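Local atomic coordinates of hypothetical fimbrial assembly protein (Parabacteroides distasonis, PDB entry 3R4R), a protein that is a putative component of the fimbrium tip, part of the surface filaments that mediate bacterial cell adhesion and biofilm formation. Residues V98-V103 and A159-S164; I203-T208 and T231-D236; V51-K54 and R58-F61. All blocks are in the same frame, centred on the assembly; numbering follows the deposited sequence. Where two conformers were deposited one is given.

Contact 1. Residues V98-V103 and A159-S164; sequences VSVLVV and APVTVS
V163 reaches from strand 161-179 across to V100 and V102 on strand 96-104 and carries most of this contact. Its CB lies 4.3 Å from V102 CG2, and the two methyls beyond it divide the work. CG1, placed anti to the backbone N (chi1 175°), meets V102 CG2 at 3.9 Å. CG2, on the backbone N side of CB, approaches V100 CG1, also at 3.9 Å, and comes within 4.1 Å of the same V102 methyl. V163 therefore straddles two residues whose side chains lie on one face of strand 96-104, and its methyls run slantwise across theirs. V100 takes the less usual valine rotamer (chi1 47°), with CG1 between the backbone N and the carbonyl carbon, which turns that methyl to the facing strand. V161 adds a looser touch, its CG2 standing 4.4 Å from V100 CG1. The segment axes come no nearer than 8.4 Å and run in broadly the same direction, 44° apart. The two strands are not paired with each other here; strand 144-152 pairs with both, bonding V100 through S148 and V102 through G146. L18 and L20 of strand 12-21 pack on V100 and V102. V100, V102 and V163 are thus buried in the interior of the N-terminal part of this transthyretin-like beta protein, where these strands face one another, with V161 at the margin. Because methyl groups alone meet here, the association is dispersive and hydrophobic, resting on how closely the methyls fit and not on a directional bond.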
ATOM      1  N   VAL A  98      18.017  15.662  -6.814  1.00 65.84           N
ATOM      2  CA  VAL A  98      17.950  14.314  -6.218  1.00 60.77           C
ATOM      3  C   VAL A  98      16.480  13.798  -6.156  1.00 56.90           C
ATOM      4  O   VAL A  98      15.544  14.557  -6.371  1.00 54.48           O
ATOM      5  CB  VAL A  98      18.598  14.275  -4.790  1.00 63.88           C
ATOM      6  CG1 VAL A  98      20.116  14.363  -4.857  1.00 64.62           C
ATOM      7  CG2 VAL A  98      18.030  15.348  -3.867  1.00 65.62           C
ATOM      8  N   SER A  99      16.304  12.497  -5.888  1.00 52.20           N
ATOM      9  CA  SER A  99      14.971  11.906  -5.698  1.00 50.57           C
ATOM     10  C   SER A  99      14.941  11.171  -4.343  1.00 52.34           C
ATOM     11  O   SER A  99      15.948  10.571  -3.928  1.00 50.89           O
ATOM     12  CB  SER A  99      14.549  10.982  -6.848  1.00 51.50           C
ATOM     13  OG  SER A  99      15.145   9.700  -6.841  1.00 51.98           O
ATOM     14  N   VAL A 100      13.793  11.256  -3.650  1.00 47.95           N
ATOM     15  CA  VAL A 100      13.609  10.629  -2.351  1.00 46.05           C
ATOM     16  C   VAL A 100      12.459   9.588  -2.464  1.00 45.01           C
ATOM     17  O   VAL A 100      11.377   9.906  -2.938  1.00 45.09           O
ATOM     18  CB  VAL A 100      13.367  11.687  -1.223  1.00 53.58           C
ATOM     19  CG1 VAL A 100      12.330  12.740  -1.609  1.00 56.28           C
ATOM     20  CG2 VAL A 100      13.005  11.036   0.109  1.00 51.50           C
ATOM     21  N   LEU A 101      12.752   8.335  -2.071  1.00 40.80           N
ATOM     22  CA  LEU A 101      11.839   7.175  -2.027  1.00 39.42           C
ATOM     23  C   LEU A 101      11.547   6.787  -0.566  1.00 39.65           C
ATOM     24  O   LEU A 101      12.475   6.634   0.227  1.00 38.58           O
ATOM     25  CB  LEU A 101      12.424   5.954  -2.802  1.00 38.79           C
ATOM     26  CG  LEU A 101      11.568   4.663  -2.782  1.00 41.58           C
ATOM     27  CD1 LEU A 101      10.424   4.752  -3.753  1.00 42.23           C
ATOM     28  CD2 LEU A 101      12.386   3.459  -3.134  1.00 43.55           C
ATOM     29  N   VAL A 102      10.268   6.631  -0.215  1.00 35.79           N
ATOM     30  CA  VAL A 102       9.886   6.276   1.155  1.00 34.28           C
ATOM     31  C   VAL A 102       9.141   4.923   1.146  1.00 35.75           C
ATOM     32  O   VAL A 102       8.214   4.741   0.359  1.00 35.54           O
ATOM     33  CB  VAL A 102       9.021   7.412   1.785  1.00 39.67           C
ATOM     34  CG1 VAL A 102       8.597   7.071   3.211  1.00 38.80           C
ATOM     35  CG2 VAL A 102       9.746   8.761   1.746  1.00 41.16           C
ATOM     36  N   VAL A 103       9.579   3.971   1.973  1.00 30.87           N
ATOM     37  CA  VAL A 103       8.888   2.688   2.152  1.00 29.75           C
ATOM     38  C   VAL A 103       8.430   2.660   3.611  1.00 35.36           C
ATOM     39  O   VAL A 103       9.271   2.634   4.510  1.00 36.21           O
ATOM     40  CB  VAL A 103       9.669   1.414   1.749  1.00 32.96           C
ATOM     41  CG1 VAL A 103       8.802   0.156   1.942  1.00 31.10           C
ATOM     42  CG2 VAL A 103      10.174   1.504   0.317  1.00 33.25           C
ATOM     43  N   ALA A 159      13.838  24.202   2.177  1.00 99.01           N
ATOM     44  CA  ALA A 159      12.412  24.257   1.824  1.00 97.05           C
ATOM     45  C   ALA A 159      11.792  22.847   1.909  1.00 91.24           C
ATOM     46  O   ALA A 159      12.437  21.888   1.470  1.00 86.78           O
ATOM     47  CB  ALA A 159      12.231  24.845   0.433  1.00100.28           C
ATOM     48  N   PRO A 160      10.568  22.686   2.483  1.00 84.51           N
ATOM     49  CA  PRO A 160       9.994  21.340   2.646  1.00 78.53           C
ATOM     50  C   PRO A 160       9.705  20.625   1.321  1.00 77.71           C
ATOM     51  O   PRO A 160       9.349  21.256   0.328  1.00 80.32           O
ATOM     52  CB  PRO A 160       8.680  21.601   3.396  1.00 81.01           C
ATOM     53  CG  PRO A 160       8.364  23.010   3.130  1.00 90.75           C
ATOM     54  CD  PRO A 160       9.686  23.701   3.083  1.00 89.43           C
ATOM     55  N   VAL A 161       9.891  19.298   1.327  1.00 68.00           N
ATOM     56  CA  VAL A 161       9.639  18.412   0.192  1.00 65.34           C
ATOM     57  C   VAL A 161       8.642  17.354   0.650  1.00 65.57           C
ATOM     58  O   VAL A 161       8.894  16.599   1.597  1.00 61.25           O
ATOM     59  CB  VAL A 161      10.909  17.789  -0.443  1.00 68.16           C
ATOM     60  CG1 VAL A 161      11.872  17.221   0.603  1.00 66.45           C
ATOM     61  CG2 VAL A 161      10.547  16.750  -1.505  1.00 65.29           C
ATOM     62  N   THR A 162       7.476  17.358  -0.001  1.00 63.65           N
ATOM     63  CA  THR A 162       6.363  16.470   0.291  1.00 61.01           C
ATOM     64  C   THR A 162       6.469  15.192  -0.551  1.00 58.56           C
ATOM     65  O   THR A 162       6.776  15.260  -1.741  1.00 58.07           O
ATOM     66  CB  THR A 162       5.025  17.201   0.034  1.00 78.47           C
ATOM     67  OG1 THR A 162       5.014  17.648  -1.320  1.00 86.18           O
ATOM     68  CG2 THR A 162       4.814  18.403   0.958  1.00 80.21           C
ATOM     69  N   VAL A 163       6.226  14.037   0.089  1.00 50.83           N
ATOM     70  CA  VAL A 163       6.163  12.710  -0.534  1.00 47.90           C
ATOM     71  C   VAL A 163       4.735  12.160  -0.351  1.00 51.65           C
ATOM     72  O   VAL A 163       4.306  11.931   0.791  1.00 50.41           O
ATOM     73  CB  VAL A 163       7.226  11.705  -0.015  1.00 48.12           C
ATOM     74  CG1 VAL A 163       7.012  10.327  -0.633  1.00 44.37           C
ATOM     75  CG2 VAL A 163       8.652  12.208  -0.280  1.00 49.32           C
ATOM     76  N   SER A 164       4.013  11.957  -1.465  1.00 48.19           N
ATOM     77  CA  SER A 164       2.672  11.385  -1.415  1.00 47.99           C
ATOM     78  C   SER A 164       2.776   9.873  -1.447  1.00 48.76           C
ATOM     79  O   SER A 164       3.247   9.305  -2.424  1.00 49.32           O
ATOM     80  CB  SER A 164       1.798  11.909  -2.548  1.00 54.41           C
ATOM     81  OG  SER A 164       1.618  13.306  -2.394  1.00 66.99           O
TER

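Contact 2. Residues I203-T208 and T231-D236; sequences ITIFNT and TYEISD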
ATOM      1  N   ILE A 203       8.145  -2.935  -4.655  1.00 38.76           N
ATOM      2  CA  ILE A 203       8.038  -1.700  -3.857  1.00 36.82           C
ATOM      3  C   ILE A 203       8.323  -0.418  -4.671  1.00 40.42           C
ATOM      4  O   ILE A 203       8.566   0.635  -4.067  1.00 39.88           O
ATOM      5  CB  ILE A 203       9.044  -1.761  -2.652  1.00 38.39           C
ATOM      6  CG1 ILE A 203      10.514  -1.998  -3.150  1.00 38.76           C
ATOM      7  CG2 ILE A 203       8.600  -2.815  -1.612  1.00 37.44           C
ATOM      8  CD1 ILE A 203      11.607  -1.758  -2.144  1.00 38.68           C
ATOM      9  N   THR A 204       8.318  -0.491  -6.003  1.00 38.46           N
ATOM     10  CA  THR A 204       8.644   0.663  -6.849  1.00 40.22           C
ATOM     11  C   THR A 204       7.499   0.984  -7.823  1.00 48.13           C
ATOM     12  O   THR A 204       7.710   1.686  -8.827  1.00 51.64           O
ATOM     13  CB  THR A 204       9.943   0.377  -7.625  1.00 44.46           C
ATOM     14  OG1 THR A 204       9.822  -0.811  -8.429  1.00 52.86           O
ATOM     15  CG2 THR A 204      11.180   0.387  -6.759  1.00 35.83           C
ATOM     16  N   ILE A 205       6.292   0.450  -7.526  1.00 43.22           N
ATOM     17  CA  ILE A 205       5.087   0.534  -8.347  1.00 43.20           C
ATOM     18  C   ILE A 205       4.130   1.528  -7.677  1.00 47.87           C
ATOM     19  O   ILE A 205       3.775   1.367  -6.513  1.00 44.43           O
ATOM     20  CB  ILE A 205       4.485  -0.887  -8.553  1.00 44.90           C
ATOM     21  CG1 ILE A 205       4.397  -1.658  -7.209  1.00 42.32           C
ATOM     22  CG2 ILE A 205       5.401  -1.655  -9.550  1.00 43.85           C
ATOM     23  CD1 ILE A 205       3.702  -2.928  -7.233  1.00 50.04           C
ATOM     24  N   PHE A 206       3.760   2.591  -8.413  1.00 48.29           N
ATOM     25  CA  PHE A 206       2.980   3.680  -7.829  1.00 48.60           C
ATOM     26  C   PHE A 206       1.644   4.012  -8.563  1.00 53.29           C
ATOM     27  O   PHE A 206       1.019   5.017  -8.204  1.00 52.40           O
ATOM     28  CB  PHE A 206       3.851   4.955  -7.860  1.00 51.32           C
ATOM     29  CG  PHE A 206       5.199   4.810  -7.194  1.00 51.25           C
ATOM     30  CD1 PHE A 206       5.329   4.926  -5.817  1.00 50.94           C
ATOM     31  CD2 PHE A 206       6.353   4.607  -7.952  1.00 54.22           C
ATOM     32  CE1 PHE A 206       6.578   4.797  -5.204  1.00 50.01           C
ATOM     33  CE2 PHE A 206       7.602   4.498  -7.334  1.00 54.60           C
ATOM     34  CZ  PHE A 206       7.700   4.579  -5.968  1.00 50.17           C
ATOM     35  N   ASN A 207       1.193   3.201  -9.541  1.00 51.65           N
ATOM     36  CA  ASN A 207      -0.037   3.551 -10.258  1.00 54.94           C
ATOM     37  C   ASN A 207      -1.235   2.951  -9.544  1.00 58.18           C
ATOM     38  O   ASN A 207      -1.424   1.740  -9.556  1.00 58.30           O
ATOM     39  CB  ASN A 207       0.001   3.111 -11.725  1.00 58.76           C
ATOM     40  CG  ASN A 207      -1.142   3.643 -12.574  1.00 90.78           C
ATOM     41  OD1 ASN A 207      -2.022   4.394 -12.116  1.00 86.87           O
ATOM     42  ND2 ASN A 207      -1.115   3.309 -13.854  1.00 82.24           N
ATOM     43  N   THR A 208      -2.063   3.813  -8.941  1.00 54.80           N
ATOM     44  CA  THR A 208      -3.257   3.381  -8.183  1.00 52.95           C
ATOM     45  C   THR A 208      -4.458   3.188  -9.139  1.00 56.73           C
ATOM     46  O   THR A 208      -5.586   3.153  -8.682  1.00 55.13           O
ATOM     47  CB  THR A 208      -3.583   4.390  -7.068  1.00 62.86           C
ATOM     48  OG1 THR A 208      -4.704   3.888  -6.349  1.00 76.75           O
ATOM     49  CG2 THR A 208      -3.878   5.825  -7.571  1.00 58.12           C
ATOM     50  N   THR A 231      -4.853  -7.534   0.532  1.00 39.55           N
ATOM     51  CA  THR A 231      -3.995  -8.289  -0.380  1.00 40.03           C
ATOM     52  C   THR A 231      -3.124  -7.334  -1.207  1.00 42.23           C
ATOM     53  O   THR A 231      -3.535  -6.201  -1.501  1.00 40.65           O
ATOM     54  CB  THR A 231      -4.826  -9.206  -1.311  1.00 49.28           C
ATOM     55  OG1 THR A 231      -3.947  -9.897  -2.194  1.00 45.48           O
ATOM     56  CG2 THR A 231      -5.858  -8.444  -2.145  1.00 50.66           C
ATOM     57  N   TYR A 232      -1.936  -7.817  -1.628  1.00 37.67           N
ATOM     58  CA  TYR A 232      -1.148  -7.076  -2.574  1.00 36.21           C
ATOM     59  C   TYR A 232      -1.710  -7.392  -3.958  1.00 45.38           C
ATOM     60  O   TYR A 232      -2.329  -8.450  -4.107  1.00 46.22           O
ATOM     61  CB  TYR A 232       0.354  -7.392  -2.447  1.00 36.45           C
ATOM     62  CG  TYR A 232       1.038  -7.007  -1.156  1.00 32.96           C
ATOM     63  CD1 TYR A 232       1.012  -5.688  -0.700  1.00 33.01           C
ATOM     64  CD2 TYR A 232       1.912  -7.885  -0.526  1.00 33.64           C
ATOM     65  CE1 TYR A 232       1.687  -5.308   0.460  1.00 31.43           C
ATOM     66  CE2 TYR A 232       2.653  -7.497   0.595  1.00 32.76           C
ATOM     67  CZ  TYR A 232       2.523  -6.211   1.094  1.00 36.11           C
ATOM     68  OH  TYR A 232       3.216  -5.828   2.212  1.00 38.34           O
ATOM     69  N   GLU A 233      -1.580  -6.473  -4.947  1.00 45.01           N
ATOM     70  CA  GLU A 233      -1.968  -6.684  -6.362  1.00 47.21           C
ATOM     71  C   GLU A 233      -1.553  -8.035  -6.929  1.00 52.58           C
ATOM     72  O   GLU A 233      -0.514  -8.578  -6.531  1.00 52.54           O
ATOM     73  CB  GLU A 233      -1.310  -5.638  -7.277  1.00 49.33           C
ATOM     74  CG  GLU A 233      -1.791  -4.226  -7.138  1.00 54.91           C
ATOM     75  CD  GLU A 233      -1.160  -3.278  -8.127  1.00 62.72           C
ATOM     76  OE1 GLU A 233       0.015  -3.455  -8.539  1.00 52.39           O
ATOM     77  OE2 GLU A 233      -1.855  -2.292  -8.442  1.00 57.60           O
ATOM     78  N   ILE A 234      -2.310  -8.529  -7.918  1.00 49.66           N
ATOM     79  CA  ILE A 234      -2.044  -9.782  -8.602  1.00 50.57           C
ATOM     80  C   ILE A 234      -2.177  -9.514 -10.097  1.00 59.61           C
ATOM     81  O   ILE A 234      -3.303  -9.319 -10.559  1.00 60.91           O
ATOM     82  CB  ILE A 234      -2.999 -10.868  -8.079  1.00 53.39           C
ATOM     83  CG1 ILE A 234      -2.894 -11.001  -6.531  1.00 50.57           C
ATOM     84  CG2 ILE A 234      -2.730 -12.182  -8.807  1.00 57.28           C
ATOM     85  CD1 ILE A 234      -3.954 -11.796  -5.797  1.00 59.02           C
ATOM     86  N   SER A 235      -1.024  -9.496 -10.842  1.00 59.02           N
ATOM     87  CA  SER A 235      -0.959  -9.216 -12.282  0.50 62.20           C
ATOM     88  C   SER A 235      -1.513 -10.367 -13.137  1.00 69.92           C
ATOM     89  O   SER A 235      -2.154 -10.092 -14.162  1.00 71.93           O
ATOM     90  CB  SER A 235       0.477  -8.937 -12.720  0.50 65.57           C
ATOM     91  OG  SER A 235       1.325 -10.052 -12.503  0.50 74.68           O
ATOM     92  N   ASP A 236      -1.235 -11.644 -12.755  1.00 67.21           N
ATOM     93  CA  ASP A 236      -1.698 -12.798 -13.542  1.00 71.39           C
ATOM     94  C   ASP A 236      -3.213 -12.700 -13.767  1.00 79.68           C
ATOM     95  O   ASP A 236      -3.995 -12.557 -12.815  1.00 77.50           O
ATOM     96  CB  ASP A 236      -1.327 -14.132 -12.868  1.00 73.38           C
ATOM     97  CG  ASP A 236      -1.620 -15.399 -13.668  1.00 89.57           C
ATOM     98  OD1 ASP A 236      -2.021 -15.288 -14.844  1.00 95.04           O
ATOM     99  OD2 ASP A 236      -1.408 -16.501 -13.129  1.00 95.81           O
TER
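I205 and E233 meet in a small apolar-to-polar contact between the loop that follows strand 191-202 and the chain leaving strand 228-232, in the C-terminal domain. The ethyl arm of I205 does the touching: CD1 comes to 3.9 Å from E233 OE1. With chi1 at 48°, CG1 sits between the backbone N and the carbonyl carbon, and the arm then runs out extended (chi2 173°) to the carboxylate. E233 comes the other way, its chain extended beyond CG, so the two side chains run antiparallel alongside one another. The second oxygen, OE2, lies 4.2 Å from N207 O. K263 NZ serves both of these acceptors, salt-bridged to E233 OE2 and hydrogen-bonded to N207 O, and probably offsets their mutual repulsion. OE1 in turn accepts the backbone N-H groups of E212 and N213. Three donors thus grip the carboxylate of a buried residue, which probably favours its charged form and fixes its rotation, while I205 shields it with a methyl. T231 OG1 donates to Y232 O at 2.9 Å. Around the contact, strand 161-179 offers L168 to both I205 and Y232, N198 of strand 191-202 takes up E233 O through ND2, and I132 of strand 131-132 packs on I203 and Y232.

Contact 3. Residues V51-K54 and R58-F61; sequences VFDK and RIYF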
ATOM      1  N   VAL A  51      17.654   8.434  -0.491  1.00 38.81           N
ATOM      2  CA  VAL A  51      17.945   9.603  -1.337  1.00 42.00           C
ATOM      3  C   VAL A  51      18.935   9.156  -2.428  1.00 47.17           C
ATOM      4  O   VAL A  51      19.964   8.546  -2.119  1.00 47.26           O
ATOM      5  CB  VAL A  51      18.468  10.838  -0.531  1.00 47.98           C
ATOM      6  CG1 VAL A  51      18.826  11.997  -1.451  1.00 50.16           C
ATOM      7  CG2 VAL A  51      17.448  11.289   0.515  1.00 47.12           C
ATOM      8  N   PHE A  52      18.605   9.455  -3.693  1.00 45.07           N
ATOM      9  CA  PHE A  52      19.398   9.051  -4.856  1.00 45.87           C
ATOM     10  C   PHE A  52      19.837  10.222  -5.692  1.00 52.75           C
ATOM     11  O   PHE A  52      19.080  11.187  -5.810  1.00 52.76           O
ATOM     12  CB  PHE A  52      18.587   8.103  -5.770  1.00 45.90           C
ATOM     13  CG  PHE A  52      18.000   6.894  -5.105  1.00 44.99           C
ATOM     14  CD1 PHE A  52      18.710   5.700  -5.048  1.00 46.28           C
ATOM     15  CD2 PHE A  52      16.712   6.927  -4.574  1.00 46.68           C
ATOM     16  CE1 PHE A  52      18.163   4.573  -4.436  1.00 45.14           C
ATOM     17  CE2 PHE A  52      16.160   5.799  -3.966  1.00 47.21           C
ATOM     18  CZ  PHE A  52      16.888   4.629  -3.900  1.00 44.37           C
ATOM     19  N   ASP A  53      20.992  10.084  -6.384  1.00 52.22           N
ATOM     20  CA  ASP A  53      21.460  11.116  -7.312  1.00 56.30           C
ATOM     21  C   ASP A  53      20.757  10.930  -8.690  1.00 62.63           C
ATOM     22  O   ASP A  53      19.903  10.048  -8.828  1.00 60.41           O
ATOM     23  CB  ASP A  53      23.006  11.116  -7.452  1.00 59.31           C
ATOM     24  CG  ASP A  53      23.702   9.853  -7.951  1.00 65.52           C
ATOM     25  OD1 ASP A  53      23.040   9.021  -8.604  1.00 62.75           O
ATOM     26  OD2 ASP A  53      24.936   9.759  -7.793  1.00 73.23           O
ATOM     27  N   LYS A  54      21.124  11.747  -9.695  1.00 63.79           N
ATOM     28  CA  LYS A  54      20.543  11.697 -11.037  1.00 65.31           C
ATOM     29  C   LYS A  54      20.788  10.325 -11.724  1.00 68.33           C
ATOM     30  O   LYS A  54      19.962   9.906 -12.532  1.00 69.28           O
ATOM     31  CB  LYS A  54      21.107  12.832 -11.928  1.00 71.33           C
ATOM     32  CG  LYS A  54      22.599  12.801 -12.239  1.00 83.17           C
ATOM     33  CD  LYS A  54      22.948  13.848 -13.298  1.00 94.30           C
ATOM     34  CE  LYS A  54      24.386  13.802 -13.762  1.00100.28           C
ATOM     35  NZ  LYS A  54      24.653  14.821 -14.821  1.00108.00           N
ATOM     36  N   ARG A  58      22.286   5.454  -4.598  1.00 45.53           N
ATOM     37  CA  ARG A  58      21.809   5.892  -3.295  1.00 44.54           C
ATOM     38  C   ARG A  58      22.943   6.609  -2.590  1.00 50.80           C
ATOM     39  O   ARG A  58      24.036   6.059  -2.479  1.00 50.92           O
ATOM     40  CB  ARG A  58      21.253   4.729  -2.452  1.00 42.28           C
ATOM     41  CG  ARG A  58      20.471   5.212  -1.216  1.00 44.16           C
ATOM     42  CD  ARG A  58      19.995   4.070  -0.358  1.00 48.22           C
ATOM     43  NE  ARG A  58      21.104   3.272   0.181  1.00 48.60           N
ATOM     44  CZ  ARG A  58      20.944   2.139   0.855  1.00 56.18           C
ATOM     45  NH1 ARG A  58      19.733   1.622   1.026  1.00 44.85           N
ATOM     46  NH2 ARG A  58      22.001   1.474   1.303  1.00 44.30           N
ATOM     47  N   ILE A  59      22.692   7.870  -2.179  1.00 48.74           N
ATOM     48  CA  ILE A  59      23.686   8.698  -1.494  1.00 49.54           C
ATOM     49  C   ILE A  59      23.371   8.720   0.020  1.00 54.40           C
ATOM     50  O   ILE A  59      24.283   8.864   0.818  1.00 55.94           O
ATOM     51  CB  ILE A  59      23.781  10.144  -2.077  1.00 53.92           C
ATOM     52  CG1 ILE A  59      22.455  10.950  -1.900  1.00 53.47           C
ATOM     53  CG2 ILE A  59      24.272  10.129  -3.551  1.00 53.68           C
ATOM     54  CD1 ILE A  59      22.538  12.453  -2.164  1.00 61.27           C
ATOM     55  N   TYR A  60      22.102   8.540   0.407  1.00 48.81           N
ATOM     56  CA  TYR A  60      21.690   8.573   1.808  1.00 48.08           C
ATOM     57  C   TYR A  60      20.508   7.648   2.047  1.00 50.34           C
ATOM     58  O   TYR A  60      19.659   7.486   1.157  1.00 50.43           O
ATOM     59  CB  TYR A  60      21.316  10.033   2.190  1.00 50.46           C
ATOM     60  CG  TYR A  60      20.723  10.252   3.575  1.00 51.07           C
ATOM     61  CD1 TYR A  60      21.535  10.511   4.669  1.00 55.55           C
ATOM     62  CD2 TYR A  60      19.346  10.258   3.775  1.00 50.07           C
ATOM     63  CE1 TYR A  60      20.999  10.722   5.940  1.00 57.06           C
ATOM     64  CE2 TYR A  60      18.797  10.457   5.046  1.00 51.26           C
ATOM     65  CZ  TYR A  60      19.630  10.723   6.121  1.00 62.52           C
ATOM     66  OH  TYR A  60      19.121  10.967   7.384  1.00 65.44           O
ATOM     67  N   PHE A  61      20.424   7.079   3.267  1.00 43.29           N
ATOM     68  CA  PHE A  61      19.251   6.325   3.692  1.00 40.14           C
ATOM     69  C   PHE A  61      19.131   6.432   5.214  1.00 43.98           C
ATOM     70  O   PHE A  61      20.149   6.514   5.903  1.00 44.89           O
ATOM     71  CB  PHE A  61      19.262   4.845   3.228  1.00 39.65           C
ATOM     72  CG  PHE A  61      19.944   3.873   4.158  1.00 39.41           C
ATOM     73  CD1 PHE A  61      21.308   3.632   4.057  1.00 42.39           C
ATOM     74  CD2 PHE A  61      19.227   3.226   5.159  1.00 37.10           C
ATOM     75  CE1 PHE A  61      21.946   2.764   4.944  1.00 42.89           C
ATOM     76  CE2 PHE A  61      19.869   2.381   6.059  1.00 40.02           C
ATOM     77  CZ  PHE A  61      21.224   2.144   5.940  1.00 39.05           C
TER
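V51 faces both I59 and Y60 across the hairpin, and its backbone is the tight part of the contact. V51 N donates to Y60 O at 2.8 Å, nearly straight at 168°. V51 O takes the N-H of I59, also at 2.8 Å; a weak bond from Y60 N reaches the same oxygen, and R58 CA lies 3.4 Å from it. Beside these bonds V51 CG1 packs on I59 CG1 at 3.8 Å, and CG2 leans obliquely on Y60 CD2. Two residues set against one make a classic beta bulge in the antiparallel hairpin of strands 46-52 and 58-65: V51 and Y60 are a hydrogen-bonded pair, F52 and R58 a non-hydrogen-bonded one. On the face that carries F52, its ring lies across the start of the R58 chain, with CD1 3.6 Å from R58 CA and CE1 close to CB; Y120 and Y127 meet the same ring. With an alanine in place of F52, R58 CB and both tyrosine rings would probably lose their aromatic neighbour, and the arginine stem would be freer to shift. R58 bends at chi3 (62°), carrying its guanidinium away from F52 to D115 O and Y127 OH, with F61 CD1 3.5 Å above the guanidinium plane. Toward the turn the packing is looser: D53 is partly exposed and touches I59 CG2 with its CB at 4.2 Å, its OD1 accepting the N-H of K57.

Along the chain contact 3 closes first, contact 1 follows, and contact 2 comes last. Contacts 1 and 3 have centres about 11 Å apart and share neighbouring strands: 46-52 lies antiparallel beside 96-104, with S99 O probably bonded to F52 N at 2.9 Å. Contact 2 is about 20 Å from contact 1 and 24 Å from contact 3, nearer the centre of the molecule. L101 of segment 98-103 touches both other contacts: CB is 3.9 Å from F52 CE2 and CD1 3.5 Å from F206 CZ. Strand 161-179, broken by a bulge or short loop, serves contact 1 at its start and pairs farther on with strand 228-232, linking contact 1 to contact 2.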